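Local coordinates for protein hypothetic aldehyde deformylating oxygenase (Sulfolobus tokodaii, PDB 5V4T) that binds iron in a ferritin-like helical bundle and probably works as an oxidoreductase, apparently with aldehyde deformylating oxygenase activity, at residues Phe61-Lys69 / Leu131-Ile141. Numbering follows the deposited sequence.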
# COMPACT_ATOMS: atom_id res chain seq x y z
N PHE A 61 7.62 -7.35 1.74
CA PHE A 61 7.08 -8.28 2.75
C PHE A 61 8.16 -8.75 3.63
O PHE A 61 8.01 -8.78 4.88
CB PHE A 61 6.51 -9.51 2.08
CG PHE A 61 5.10 -9.38 1.64
CD1 PHE A 61 4.43 -8.15 1.56
CD2 PHE A 61 4.47 -10.53 1.18
CE1 PHE A 61 3.14 -8.08 1.10
CE2 PHE A 61 3.17 -10.47 0.72
CZ PHE A 61 2.51 -9.24 0.68
N ASP A 62 9.28 -9.11 3.04
CA ASP A 62 10.40 -9.64 3.83
C ASP A 62 10.96 -8.58 4.79
O ASP A 62 11.37 -8.90 5.88
CB ASP A 62 11.48 -10.23 2.97
CG ASP A 62 11.02 -11.52 2.27
OD1 ASP A 62 10.01 -12.12 2.72
OD2 ASP A 62 11.59 -11.87 1.23
N PHE A 63 11.04 -7.33 4.37
CA PHE A 63 11.47 -6.24 5.25
C PHE A 63 10.58 -6.16 6.51
O PHE A 63 11.07 -6.05 7.65
CB PHE A 63 11.51 -4.94 4.47
CG PHE A 63 11.54 -3.73 5.33
CD1 PHE A 63 12.72 -3.33 5.96
CD2 PHE A 63 10.37 -3.05 5.58
CE1 PHE A 63 12.72 -2.26 6.83
CE2 PHE A 63 10.36 -1.95 6.42
CZ PHE A 63 11.56 -1.58 7.07
N PHE A 64 9.27 -6.18 6.32
CA PHE A 64 8.37 -6.04 7.47
C PHE A 64 8.44 -7.29 8.33
O PHE A 64 8.45 -7.18 9.54
CB PHE A 64 6.94 -5.75 7.03
CG PHE A 64 6.75 -4.36 6.52
CD1 PHE A 64 6.78 -3.25 7.40
CD2 PHE A 64 6.65 -4.12 5.14
CE1 PHE A 64 6.59 -1.95 6.90
CE2 PHE A 64 6.48 -2.84 4.69
CZ PHE A 64 6.49 -1.76 5.55
N ASN A 65 8.52 -8.44 7.71
CA ASN A 65 8.53 -9.69 8.51
C ASN A 65 9.78 -9.74 9.34
O ASN A 65 9.72 -10.08 10.50
CB ASN A 65 8.39 -10.86 7.54
CG ASN A 65 8.44 -12.20 8.23
OD1 ASN A 65 7.62 -12.51 9.07
ND2 ASN A 65 9.41 -12.98 7.88
N GLU A 66 10.91 -9.37 8.78
CA GLU A 66 12.16 -9.35 9.52
C GLU A 66 12.20 -8.29 10.59
O GLU A 66 12.64 -8.52 11.71
CB GLU A 66 13.35 -9.14 8.59
CG GLU A 66 13.61 -10.34 7.66
CD GLU A 66 13.83 -11.66 8.42
OE1 GLU A 66 14.41 -11.65 9.56
OE2 GLU A 66 13.41 -12.72 7.88
N TYR A 67 11.71 -7.09 10.27
CA TYR A 67 11.76 -6.03 11.22
C TYR A 67 10.94 -6.37 12.49
O TYR A 67 11.37 -6.01 13.59
CB TYR A 67 11.23 -4.70 10.63
CG TYR A 67 11.55 -3.52 11.50
CD1 TYR A 67 12.76 -2.86 11.40
CD2 TYR A 67 10.66 -3.11 12.51
CE1 TYR A 67 13.07 -1.77 12.24
CE2 TYR A 67 10.98 -2.03 13.37
CZ TYR A 67 12.19 -1.37 13.22
OH TYR A 67 12.48 -0.35 14.09
N PHE A 68 9.77 -6.95 12.29
CA PHE A 68 8.82 -7.19 13.38
C PHE A 68 8.89 -8.63 13.94
O PHE A 68 7.99 -9.02 14.69
CB PHE A 68 7.42 -6.82 12.96
CG PHE A 68 7.25 -5.33 12.80
CD1 PHE A 68 7.28 -4.48 13.89
CD2 PHE A 68 7.11 -4.77 11.54
CE1 PHE A 68 7.12 -3.11 13.75
CE2 PHE A 68 6.92 -3.38 11.40
CZ PHE A 68 6.90 -2.56 12.48
N LYS A 69 9.95 -9.34 13.62
CA LYS A 69 10.22 -10.66 14.30
C LYS A 69 9.90 -10.59 15.81
O LYS A 69 9.28 -11.48 16.36
CB LYS A 69 11.71 -11.04 14.17
CG LYS A 69 12.15 -11.60 12.83
CD LYS A 69 11.17 -12.64 12.34
CE LYS A 69 11.71 -13.46 11.19
NZ LYS A 69 10.55 -14.18 10.63
N LEU A 131 14.12 5.90 14.51
CA LEU A 131 14.15 4.50 14.18
C LEU A 131 14.87 4.33 12.83
O LEU A 131 14.26 4.33 11.78
CB LEU A 131 12.76 3.90 14.09
CG LEU A 131 11.97 4.00 15.43
CD1 LEU A 131 10.52 3.71 15.27
CD2 LEU A 131 12.63 3.03 16.44
N LEU A 132 16.18 4.27 12.87
CA LEU A 132 16.96 4.52 11.67
C LEU A 132 16.86 3.45 10.61
O LEU A 132 16.71 3.79 9.44
CB LEU A 132 18.44 4.72 11.99
CG LEU A 132 18.71 5.87 12.92
CD1 LEU A 132 20.22 6.08 13.08
CD2 LEU A 132 18.07 7.18 12.46
N LYS A 133 16.95 2.17 10.99
CA LYS A 133 16.83 1.10 10.01
C LYS A 133 15.43 1.05 9.46
O LYS A 133 15.25 0.82 8.28
CB LYS A 133 17.21 -0.24 10.65
CG LYS A 133 18.67 -0.27 11.03
CD LYS A 133 18.95 -1.59 11.74
CE LYS A 133 20.29 -1.55 12.42
NZ LYS A 133 20.45 -2.84 13.15
N PHE A 134 14.43 1.26 10.30
CA PHE A 134 13.06 1.26 9.82
C PHE A 134 12.89 2.37 8.79
O PHE A 134 12.31 2.17 7.71
CB PHE A 134 12.05 1.42 10.96
CG PHE A 134 10.63 1.16 10.53
CD1 PHE A 134 10.14 -0.12 10.35
CD2 PHE A 134 9.82 2.22 10.25
CE1 PHE A 134 8.83 -0.34 9.98
CE2 PHE A 134 8.52 2.02 9.88
CZ PHE A 134 8.01 0.74 9.78
N ASN A 135 13.37 3.57 9.14
CA ASN A 135 13.22 4.71 8.26
C ASN A 135 13.88 4.47 6.90
O ASN A 135 13.29 4.77 5.88
CB ASN A 135 13.80 5.96 8.89
CG ASN A 135 13.53 7.16 8.06
OD1 ASN A 135 14.47 7.70 7.40
ND2 ASN A 135 12.32 7.65 8.12
N GLU A 136 15.08 3.90 6.89
CA GLU A 136 15.76 3.64 5.64
C GLU A 136 15.00 2.64 4.81
O GLU A 136 14.90 2.78 3.56
CB GLU A 136 17.17 3.14 5.91
CG GLU A 136 17.96 2.85 4.64
CD GLU A 136 18.19 4.03 3.72
OE1 GLU A 136 18.12 5.20 4.11
OE2 GLU A 136 18.47 3.75 2.55
N GLY A 137 14.38 1.66 5.47
CA GLY A 137 13.60 0.67 4.79
C GLY A 137 12.37 1.32 4.14
O GLY A 137 12.04 1.06 2.97
N ILE A 138 11.73 2.21 4.85
CA ILE A 138 10.55 2.90 4.27
C ILE A 138 11.01 3.77 3.09
O ILE A 138 10.31 3.81 2.08
CB ILE A 138 9.87 3.78 5.39
CG1 ILE A 138 9.28 2.89 6.51
CG2 ILE A 138 8.79 4.66 4.81
CD1 ILE A 138 8.27 1.90 6.06
N LYS A 139 12.13 4.49 3.20
CA LYS A 139 12.62 5.31 2.07
C LYS A 139 12.84 4.44 0.85
O LYS A 139 12.54 4.89 -0.28
CB LYS A 139 13.86 6.08 2.48
CG LYS A 139 13.50 7.21 3.40
CD LYS A 139 14.64 7.76 4.21
CE LYS A 139 15.81 8.13 3.41
NZ LYS A 139 16.87 8.75 4.30
N ARG A 140 13.35 3.21 1.05
CA ARG A 140 13.57 2.30 -0.05
C ARG A 140 12.27 1.86 -0.69
O ARG A 140 12.15 1.84 -1.93
CB ARG A 140 14.41 1.09 0.37
CG ARG A 140 15.85 1.44 0.74
CD ARG A 140 16.63 0.34 1.39
NE ARG A 140 17.99 0.77 1.62
CZ ARG A 140 18.89 0.09 2.34
NH1 ARG A 140 18.51 -0.98 3.00
NH2 ARG A 140 20.13 0.55 2.43
N ILE A 141 11.27 1.60 0.12
CA ILE A 141 9.98 1.22 -0.41
C ILE A 141 9.36 2.39 -1.17
O ILE A 141 8.81 2.22 -2.24
CB ILE A 141 9.05 0.73 0.71
CG1 ILE A 141 9.61 -0.56 1.31
CG2 ILE A 141 7.64 0.52 0.18
CD1 ILE A 141 8.87 -1.02 2.58
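F63, Y67 and F134 all swing CG to the side opposite their own backbone N (chi1 163°, -167° and -169°), and that sends the three rings into the gap between their helices. F134 presents its edge to the face of Y67 in a T-shaped pair, with centroids 4.8 Å apart; its CD1 sits over the middle of the tyrosine ring, 3.7 Å from Y67 CE2. Next to CD1 on the same ring, F134 CE1 lies 3.9 Å from F68 CE2, the two rings meeting obliquely. F64 CE1 approaches the same F134 CE1 at 4.1 Å. One turn along, F63 is a knob in the hole made by F134, G137, I138 and I141. G137 has no side chain, so one face of the F63 ring lies directly on the backbone, CE1 3.7 Å from G137 CA. Segments 61-67 and 132-141, parts of helices 49-67 and 132-155 of the ferritin-like bundle, run nearly antiparallel with axes 11.1 Å apart. I141 CD1 packs 3.7 Å from F64 CE2, and its side chain lies next to that of the iron ligand E145, so the apolar layer runs up to the metal site. The Y67 hydroxyl bonds to D2, whose carboxylate also takes the backbone N-H groups of K133 and F134.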